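Local structure of NDP-N-acetyl-D-galactosaminuronic acid dehydrogenase (Methanosarcina mazei Go1, 3G79) at residues E409-V420 / V438-G449; M351-A362 / T373-C382. The protein probably oxidises UDP-N-acetyl-alpha-D-mannosamine to UDP-N-acetyl-alpha-D-mannosaminouronate, using two NAD(+) for each substrate molecule. All blocks are in the same frame, centred on the assembly; numbering follows the deposited sequence.

Interaction 1 (E409-V420 / V438-G449); sequences EEVVRNADAIVV and VSAKANPVIIDG
A417 to V420 pair in parallel register with V445 to D448, the two strands running 13° apart and 4.4 Å between axes, while N414 N hydrogen-bonds to V438 O, near the end of helix 432-439. The ladder alternates as parallel strands do: V445 N to D416 O, I418 N to V445 O, I447 N to I418 O, V420 N to I447 O, then G449 N to V420 O just past the strand.

Beta-branched residues suit these extended backbones and give both faces a largely hydrocarbon surface. On one face I446 holds CG1 anti to its backbone N (chi1 -179°), which carries CD1 across to I418 CG2 at a tight 3.2 Å. V420 CG2 reaches the same CD1 from farther along, and V420 CB and CG1 lie beside D448 OD1, a carboxylate oxygen bonded to R450 N. On the other face A417 CB meets V445 CG1 at 3.6 Å, and V419 and I447 lie side by side.

Before the strands, where helices 408-412 and 432-439 end, V438 CG1 touches both V412 CG1 (3.7 Å) and R413 CB (3.6 Å). N414, at positive phi in the type II turn V412-A415, is a residue that tolerates this conformation well. K441 bends at chi2 and chi3 to bring NZ 2.8 Å from N414 O, above the carbonyl plane. D416 OD1 adds a long ion pair to K441 NZ, whereas OD2 takes K355 N. Replacing K441 with an alanine would probably leave N414 O without this donor and weaken the tie between turn and loop.

Helix 321-345 covers V445 and I447, helices 408-412 and 432-439 lie towards the I418 face, and strand 355-359 flanks 417-420.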
# COMPACT_ATOMS: atom_id res chain seq x y z
N GLU A 409 -9.73 6.21 -37.39
CA GLU A 409 -9.10 6.61 -38.65
C GLU A 409 -9.09 8.13 -38.80
O GLU A 409 -8.05 8.72 -39.13
CB GLU A 409 -9.84 5.95 -39.84
CG GLU A 409 -9.10 5.91 -41.19
CD GLU A 409 -9.12 7.23 -41.97
OE1 GLU A 409 -10.09 8.01 -41.85
OE2 GLU A 409 -8.15 7.49 -42.72
N GLU A 410 -10.22 8.76 -38.55
CA GLU A 410 -10.27 10.19 -38.82
C GLU A 410 -9.42 10.92 -37.78
O GLU A 410 -8.69 11.84 -38.09
CB GLU A 410 -11.71 10.72 -39.05
CG GLU A 410 -12.54 11.17 -37.86
CD GLU A 410 -13.79 12.00 -38.30
OE1 GLU A 410 -14.25 12.84 -37.49
OE2 GLU A 410 -14.29 11.81 -39.44
N VAL A 411 -9.49 10.44 -36.54
CA VAL A 411 -8.69 10.98 -35.45
C VAL A 411 -7.19 10.79 -35.68
O VAL A 411 -6.41 11.70 -35.45
CB VAL A 411 -9.11 10.38 -34.13
CG1 VAL A 411 -8.09 10.74 -33.06
CG2 VAL A 411 -10.49 10.90 -33.76
N VAL A 412 -6.80 9.63 -36.18
CA VAL A 412 -5.39 9.33 -36.35
C VAL A 412 -4.79 9.87 -37.64
O VAL A 412 -3.59 10.12 -37.71
CB VAL A 412 -5.12 7.81 -36.16
CG1 VAL A 412 -3.77 7.38 -36.71
CG2 VAL A 412 -5.18 7.50 -34.74
N ARG A 413 -5.61 10.08 -38.67
CA ARG A 413 -5.07 10.50 -39.96
C ARG A 413 -4.32 11.83 -39.89
O ARG A 413 -4.79 12.79 -39.30
CB ARG A 413 -6.12 10.46 -41.09
CG ARG A 413 -6.86 11.73 -41.39
CD ARG A 413 -7.51 11.63 -42.75
NE ARG A 413 -8.71 12.45 -42.80
CZ ARG A 413 -9.95 11.98 -42.67
NH1 ARG A 413 -10.99 12.82 -42.73
NH2 ARG A 413 -10.18 10.68 -42.50
N ASN A 414 -3.11 11.82 -40.44
CA ASN A 414 -2.24 13.00 -40.47
C ASN A 414 -1.67 13.45 -39.11
O ASN A 414 -1.06 14.51 -39.00
CB ASN A 414 -2.94 14.14 -41.23
CG ASN A 414 -3.25 13.76 -42.67
OD1 ASN A 414 -2.50 13.00 -43.29
ND2 ASN A 414 -4.35 14.27 -43.22
N ALA A 415 -1.83 12.63 -38.08
CA ALA A 415 -1.41 13.02 -36.74
C ALA A 415 0.10 12.90 -36.50
O ALA A 415 0.71 11.90 -36.85
CB ALA A 415 -2.18 12.26 -35.71
N ASP A 416 0.69 13.92 -35.89
CA ASP A 416 2.12 13.90 -35.54
C ASP A 416 2.39 13.00 -34.35
O ASP A 416 3.36 12.26 -34.36
CB ASP A 416 2.64 15.33 -35.29
CG ASP A 416 2.56 16.19 -36.53
OD1 ASP A 416 3.48 16.13 -37.36
OD2 ASP A 416 1.56 16.93 -36.70
N ALA A 417 1.53 13.06 -33.33
CA ALA A 417 1.66 12.22 -32.15
C ALA A 417 0.42 11.39 -31.91
O ALA A 417 -0.68 11.90 -32.05
CB ALA A 417 1.94 13.07 -30.94
N ILE A 418 0.60 10.11 -31.59
CA ILE A 418 -0.49 9.27 -31.15
C ILE A 418 -0.29 8.98 -29.65
O ILE A 418 0.74 8.41 -29.23
CB ILE A 418 -0.58 7.96 -31.97
CG1 ILE A 418 -0.91 8.24 -33.42
CG2 ILE A 418 -1.66 7.02 -31.40
CD1 ILE A 418 -0.30 7.24 -34.34
N VAL A 419 -1.28 9.39 -28.86
CA VAL A 419 -1.17 9.45 -27.41
C VAL A 419 -2.30 8.66 -26.71
O VAL A 419 -3.48 8.93 -26.91
CB VAL A 419 -1.14 10.90 -26.96
CG1 VAL A 419 -0.87 10.99 -25.49
CG2 VAL A 419 -0.04 11.66 -27.73
N VAL A 420 -1.92 7.66 -25.93
CA VAL A 420 -2.89 6.68 -25.44
C VAL A 420 -3.17 6.99 -23.96
O VAL A 420 -2.24 7.00 -23.15
CB VAL A 420 -2.36 5.23 -25.65
CG1 VAL A 420 -3.34 4.22 -25.12
CG2 VAL A 420 -2.11 4.93 -27.15
N VAL A 438 -2.03 5.55 -41.59
CA VAL A 438 -3.07 6.54 -41.40
C VAL A 438 -2.47 7.86 -40.91
O VAL A 438 -2.77 8.91 -41.46
CB VAL A 438 -4.11 6.03 -40.47
CG1 VAL A 438 -5.11 7.11 -40.20
CG2 VAL A 438 -4.81 4.84 -41.11
N SER A 439 -1.59 7.81 -39.92
CA SER A 439 -0.89 9.03 -39.51
C SER A 439 -0.12 9.58 -40.71
O SER A 439 0.06 10.80 -40.84
CB SER A 439 0.06 8.78 -38.32
OG SER A 439 1.29 8.17 -38.71
N ALA A 440 0.29 8.69 -41.62
CA ALA A 440 1.27 9.04 -42.64
C ALA A 440 2.42 9.58 -41.78
O ALA A 440 2.31 9.56 -40.56
CB ALA A 440 0.71 10.08 -43.62
N LYS A 441 3.55 9.99 -42.35
CA LYS A 441 4.62 10.57 -41.51
C LYS A 441 6.04 10.10 -41.73
O LYS A 441 6.93 10.91 -42.06
CB LYS A 441 4.29 10.55 -40.04
CG LYS A 441 3.97 11.90 -39.48
CD LYS A 441 3.07 12.73 -40.38
CE LYS A 441 2.03 13.38 -39.55
NZ LYS A 441 1.41 14.51 -40.22
N ALA A 442 6.29 8.82 -41.56
CA ALA A 442 7.68 8.35 -41.68
C ALA A 442 8.16 8.05 -40.29
O ALA A 442 8.39 6.89 -39.95
CB ALA A 442 8.58 9.40 -42.33
N ASN A 443 8.29 9.08 -39.47
CA ASN A 443 8.52 8.84 -38.07
C ASN A 443 7.40 9.39 -37.22
O ASN A 443 7.57 10.47 -36.62
CB ASN A 443 9.84 9.43 -37.65
CG ASN A 443 10.99 8.77 -38.33
OD1 ASN A 443 11.87 9.44 -38.85
ND2 ASN A 443 11.01 7.44 -38.34
N PRO A 444 6.26 8.67 -37.18
CA PRO A 444 5.21 9.08 -36.29
C PRO A 444 5.55 8.72 -34.86
O PRO A 444 6.31 7.78 -34.58
CB PRO A 444 3.99 8.30 -36.76
CG PRO A 444 4.48 7.18 -37.52
CD PRO A 444 5.94 7.39 -37.84
N VAL A 445 4.96 9.52 -33.98
CA VAL A 445 5.22 9.52 -32.58
C VAL A 445 4.03 8.86 -31.91
O VAL A 445 2.89 9.25 -32.18
CB VAL A 445 5.40 10.98 -32.14
CG1 VAL A 445 4.96 11.18 -30.69
CG2 VAL A 445 6.88 11.46 -32.38
N ILE A 446 4.29 7.83 -31.09
CA ILE A 446 3.29 7.21 -30.20
C ILE A 446 3.74 7.33 -28.74
O ILE A 446 4.85 6.96 -28.42
CB ILE A 446 2.96 5.71 -30.59
CG1 ILE A 446 1.89 5.10 -29.68
CG2 ILE A 446 4.16 4.80 -30.50
CD1 ILE A 446 0.57 4.98 -30.31
N ILE A 447 2.87 7.85 -27.87
CA ILE A 447 3.09 7.99 -26.40
C ILE A 447 1.99 7.22 -25.63
O ILE A 447 0.80 7.51 -25.78
CB ILE A 447 3.04 9.49 -25.96
CG1 ILE A 447 4.33 10.25 -26.32
CG2 ILE A 447 3.05 9.58 -24.47
CD1 ILE A 447 4.58 10.51 -27.70
N ASP A 448 2.40 6.24 -24.82
CA ASP A 448 1.50 5.30 -24.11
C ASP A 448 1.36 5.56 -22.63
O ASP A 448 2.32 5.44 -21.87
CB ASP A 448 2.01 3.85 -24.27
CG ASP A 448 0.96 2.79 -23.82
OD1 ASP A 448 -0.22 3.14 -23.68
OD2 ASP A 448 1.32 1.61 -23.63
N GLY A 449 0.15 5.89 -22.20
CA GLY A 449 -0.12 6.19 -20.79
C GLY A 449 -0.69 5.01 -20.03
O GLY A 449 -0.78 5.03 -18.79

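Interaction 2 (M351-A362 / T373-C382); sequences MDGSKVAMLGWA and TPSEPYRDLC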
# COMPACT_ATOMS: atom_id res chain seq x y z
N MET A 351 5.48 21.01 -30.34
CA MET A 351 4.03 20.89 -30.15
C MET A 351 3.22 21.80 -31.08
O MET A 351 2.23 21.35 -31.69
CB MET A 351 3.63 21.09 -28.69
CG MET A 351 2.19 20.68 -28.34
SD MET A 351 1.75 18.96 -28.72
CE MET A 351 2.71 18.10 -27.49
N ASP A 352 3.66 23.05 -31.21
CA ASP A 352 2.94 24.04 -32.01
C ASP A 352 2.83 23.65 -33.51
O ASP A 352 3.83 23.31 -34.16
CB ASP A 352 3.60 25.43 -31.85
CG ASP A 352 2.80 26.55 -32.52
OD1 ASP A 352 1.63 26.37 -32.95
OD2 ASP A 352 3.37 27.66 -32.63
N GLY A 353 1.61 23.70 -34.03
CA GLY A 353 1.33 23.36 -35.41
C GLY A 353 1.23 21.88 -35.68
O GLY A 353 0.89 21.47 -36.79
N SER A 354 1.57 21.07 -34.68
CA SER A 354 1.51 19.62 -34.81
C SER A 354 0.12 19.12 -34.47
O SER A 354 -0.56 19.69 -33.63
CB SER A 354 2.51 18.95 -33.85
OG SER A 354 3.73 19.66 -33.79
N LYS A 355 -0.30 18.03 -35.10
CA LYS A 355 -1.58 17.41 -34.74
C LYS A 355 -1.38 16.22 -33.77
O LYS A 355 -0.57 15.33 -34.06
CB LYS A 355 -2.37 16.99 -35.99
CG LYS A 355 -3.48 16.00 -35.67
CD LYS A 355 -4.39 15.77 -36.87
CE LYS A 355 -5.49 14.78 -36.54
NZ LYS A 355 -6.39 14.61 -37.72
N VAL A 356 -2.13 16.23 -32.65
CA VAL A 356 -2.18 15.16 -31.64
C VAL A 356 -3.49 14.35 -31.68
O VAL A 356 -4.58 14.91 -31.62
CB VAL A 356 -2.00 15.73 -30.20
CG1 VAL A 356 -2.02 14.62 -29.14
CG2 VAL A 356 -0.71 16.53 -30.07
N ALA A 357 -3.39 13.04 -31.80
CA ALA A 357 -4.56 12.15 -31.68
C ALA A 357 -4.56 11.55 -30.29
O ALA A 357 -3.66 10.75 -29.93
CB ALA A 357 -4.55 11.03 -32.75
N MET A 358 -5.54 12.01 -29.52
CA MET A 358 -5.87 11.46 -28.22
C MET A 358 -6.70 10.20 -28.37
O MET A 358 -7.88 10.23 -28.76
CB MET A 358 -6.64 12.51 -27.42
CG MET A 358 -5.77 13.74 -27.12
SD MET A 358 -6.31 14.74 -25.77
CE MET A 358 -5.53 16.23 -26.16
N LEU A 359 -6.07 9.07 -28.07
CA LEU A 359 -6.78 7.80 -28.04
C LEU A 359 -7.24 7.55 -26.63
O LEU A 359 -6.48 7.08 -25.80
CB LEU A 359 -5.84 6.69 -28.47
CG LEU A 359 -5.78 6.37 -29.96
CD1 LEU A 359 -5.63 7.61 -30.82
CD2 LEU A 359 -4.64 5.39 -30.17
N GLY A 360 -8.47 7.91 -26.33
CA GLY A 360 -8.96 7.66 -24.98
C GLY A 360 -9.29 8.90 -24.20
O GLY A 360 -8.40 9.71 -23.87
N TRP A 361 -10.59 9.04 -23.90
CA TRP A 361 -11.10 10.14 -23.10
C TRP A 361 -11.66 9.65 -21.76
O TRP A 361 -11.42 10.30 -20.74
CB TRP A 361 -12.17 10.88 -23.89
CG TRP A 361 -12.70 12.08 -23.19
CD1 TRP A 361 -13.88 12.18 -22.56
CD2 TRP A 361 -12.06 13.36 -23.06
NE1 TRP A 361 -14.05 13.45 -22.07
CE2 TRP A 361 -12.94 14.19 -22.36
CE3 TRP A 361 -10.85 13.89 -23.51
CZ2 TRP A 361 -12.64 15.51 -22.06
CZ3 TRP A 361 -10.56 15.19 -23.22
CH2 TRP A 361 -11.45 16.00 -22.51
N ALA A 362 -12.39 8.54 -21.72
CA ALA A 362 -12.68 7.90 -20.43
C ALA A 362 -11.36 7.44 -19.80
O ALA A 362 -10.34 7.45 -20.46
CB ALA A 362 -13.59 6.75 -20.59
N THR A 373 -11.62 13.29 -15.95
CA THR A 373 -10.61 12.58 -16.76
C THR A 373 -9.29 13.29 -16.69
O THR A 373 -9.24 14.47 -16.95
CB THR A 373 -10.84 12.61 -18.27
OG1 THR A 373 -12.15 13.10 -18.60
CG2 THR A 373 -10.56 11.28 -18.82
N PRO A 374 -8.23 12.55 -16.39
CA PRO A 374 -6.90 13.14 -16.53
C PRO A 374 -6.58 13.46 -18.01
O PRO A 374 -5.56 14.12 -18.29
CB PRO A 374 -5.97 12.07 -15.94
CG PRO A 374 -6.75 10.76 -16.05
CD PRO A 374 -8.19 11.14 -15.96
N SER A 375 -7.46 13.06 -18.94
CA SER A 375 -7.31 13.42 -20.36
C SER A 375 -7.60 14.91 -20.61
O SER A 375 -7.06 15.51 -21.56
CB SER A 375 -8.23 12.57 -21.25
OG SER A 375 -7.96 11.19 -21.07
N GLU A 376 -8.44 15.51 -19.77
CA GLU A 376 -8.75 16.92 -19.92
C GLU A 376 -7.51 17.80 -19.68
O GLU A 376 -7.08 18.46 -20.61
CB GLU A 376 -9.93 17.35 -19.06
CG GLU A 376 -10.44 18.70 -19.37
CD GLU A 376 -11.91 18.84 -19.01
OE1 GLU A 376 -12.40 20.00 -18.94
OE2 GLU A 376 -12.60 17.80 -18.82
N PRO A 377 -6.90 17.78 -18.47
CA PRO A 377 -5.73 18.67 -18.36
C PRO A 377 -4.66 18.41 -19.42
O PRO A 377 -3.95 19.33 -19.77
CB PRO A 377 -5.19 18.42 -16.95
CG PRO A 377 -5.71 17.06 -16.57
CD PRO A 377 -7.04 16.93 -17.26
N TYR A 378 -4.57 17.19 -19.95
CA TYR A 378 -3.61 16.90 -21.02
C TYR A 378 -4.01 17.60 -22.29
O TYR A 378 -3.20 18.32 -22.89
CB TYR A 378 -3.48 15.41 -21.28
CG TYR A 378 -2.54 15.12 -22.45
CD1 TYR A 378 -1.22 14.67 -22.24
CD2 TYR A 378 -2.98 15.28 -23.78
CE1 TYR A 378 -0.37 14.41 -23.32
CE2 TYR A 378 -2.15 15.04 -24.83
CZ TYR A 378 -0.83 14.61 -24.61
OH TYR A 378 -0.02 14.36 -25.71
N ARG A 379 -5.26 17.39 -22.70
CA ARG A 379 -5.77 18.06 -23.89
C ARG A 379 -5.54 19.56 -23.80
O ARG A 379 -5.19 20.20 -24.80
CB ARG A 379 -7.26 17.75 -24.10
CG ARG A 379 -7.89 18.54 -25.23
CD ARG A 379 -9.34 18.23 -25.37
NE ARG A 379 -9.93 19.05 -26.40
CZ ARG A 379 -10.54 20.23 -26.23
NH1 ARG A 379 -10.68 20.81 -25.04
NH2 ARG A 379 -11.02 20.84 -27.30
N ASP A 380 -5.69 20.11 -22.60
CA ASP A 380 -5.54 21.54 -22.40
C ASP A 380 -4.13 22.06 -22.60
O ASP A 380 -3.95 23.14 -23.19
CB ASP A 380 -6.13 21.96 -21.05
CG ASP A 380 -7.65 22.16 -21.13
OD1 ASP A 380 -8.17 22.34 -22.25
OD2 ASP A 380 -8.32 22.14 -20.08
N LEU A 381 -3.13 21.29 -22.12
CA LEU A 381 -1.72 21.59 -22.36
C LEU A 381 -1.37 21.62 -23.85
O LEU A 381 -0.65 22.52 -24.31
CB LEU A 381 -0.81 20.59 -21.63
CG LEU A 381 -0.80 20.74 -20.09
CD1 LEU A 381 -0.21 19.52 -19.41
CD2 LEU A 381 -0.15 22.06 -19.57
N CYS A 382 -1.89 20.68 -24.62
CA CYS A 382 -1.55 20.69 -26.03
C CYS A 382 -2.12 21.90 -26.77
O CYS A 382 -1.44 22.50 -27.59
CB CYS A 382 -2.05 19.44 -26.69
SG CYS A 382 -1.40 18.02 -25.91
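W361, M358 and V356 meet S375, E376, Y378, R379 and C382 inside the first beta-alpha-beta unit of a Rossmann-like domain, where strand 355-359 is followed by helix 375-385. The short strand and helix segments run almost antiparallel, at 174°, with 10.6 Å between their axes, a gap bridged by long side chains.

W361 reaches the helix because its CG stands anti to the backbone N (chi1 -176°), which swings the indole over the first turn. Its six-membered ring meets the helix obliquely: CE3 is 3.7 Å from S375 CB, CH2 is 3.9 Å from E376 CA, and CZ3 is 3.9 Å from R379 CD. T373 OG1, bonded to A370 O, lies over one face of the indole, toward its rim. R379 touches with CD of its extended aliphatic chain, and its guanidinium is turned nearly perpendicular to the indole. The E376 carboxylate is only 22° from parallel, and its OE2 is held by Y399 OH.

The unbranched M358 chain, extended beyond CG, spans from strand to helix, with SD against R379 CB. Its SD lies 5.1 Å from the centroid of the Y378 ring in an oblique Met-aromatic contact; the exact place of its methyl is doubtful. V356 CG1 comes within 4.0 Å of Y378 OH, a buried hydroxyl with no polar partner in the model. Farther along, C382 SG lies in loose apolar contact with M351 SD and V356 CG2.

Where the strand ends, G360 has backbone angles at which a CB would jam against the preceding carbonyl, and S375 OG donates to G360 O at 3.2 Å.

In the fold
Interactions 1 and 2, with centres 12 Å apart, share a six-stranded parallel sheet, in which strand 355-359 of interaction 2 adjoins strand 417-420 of interaction 1. Backbone hydrogen bonds join them all along the strands, among them D416 N to K355 O at 2.6 Å and L359 N to V419 O at 2.8 Å, both probable. Side chains continue the join: V356 and Y378 both touch V419. Helix 321-345 spans the two contacts, since M336 and T340 meet I447 of interaction 1 as well as Y378 of interaction 2. The strand order, 3-2-1-4-5-6, is the classic Rossmann arrangement, consistent with the UDP-binding domain to which all four segments belong.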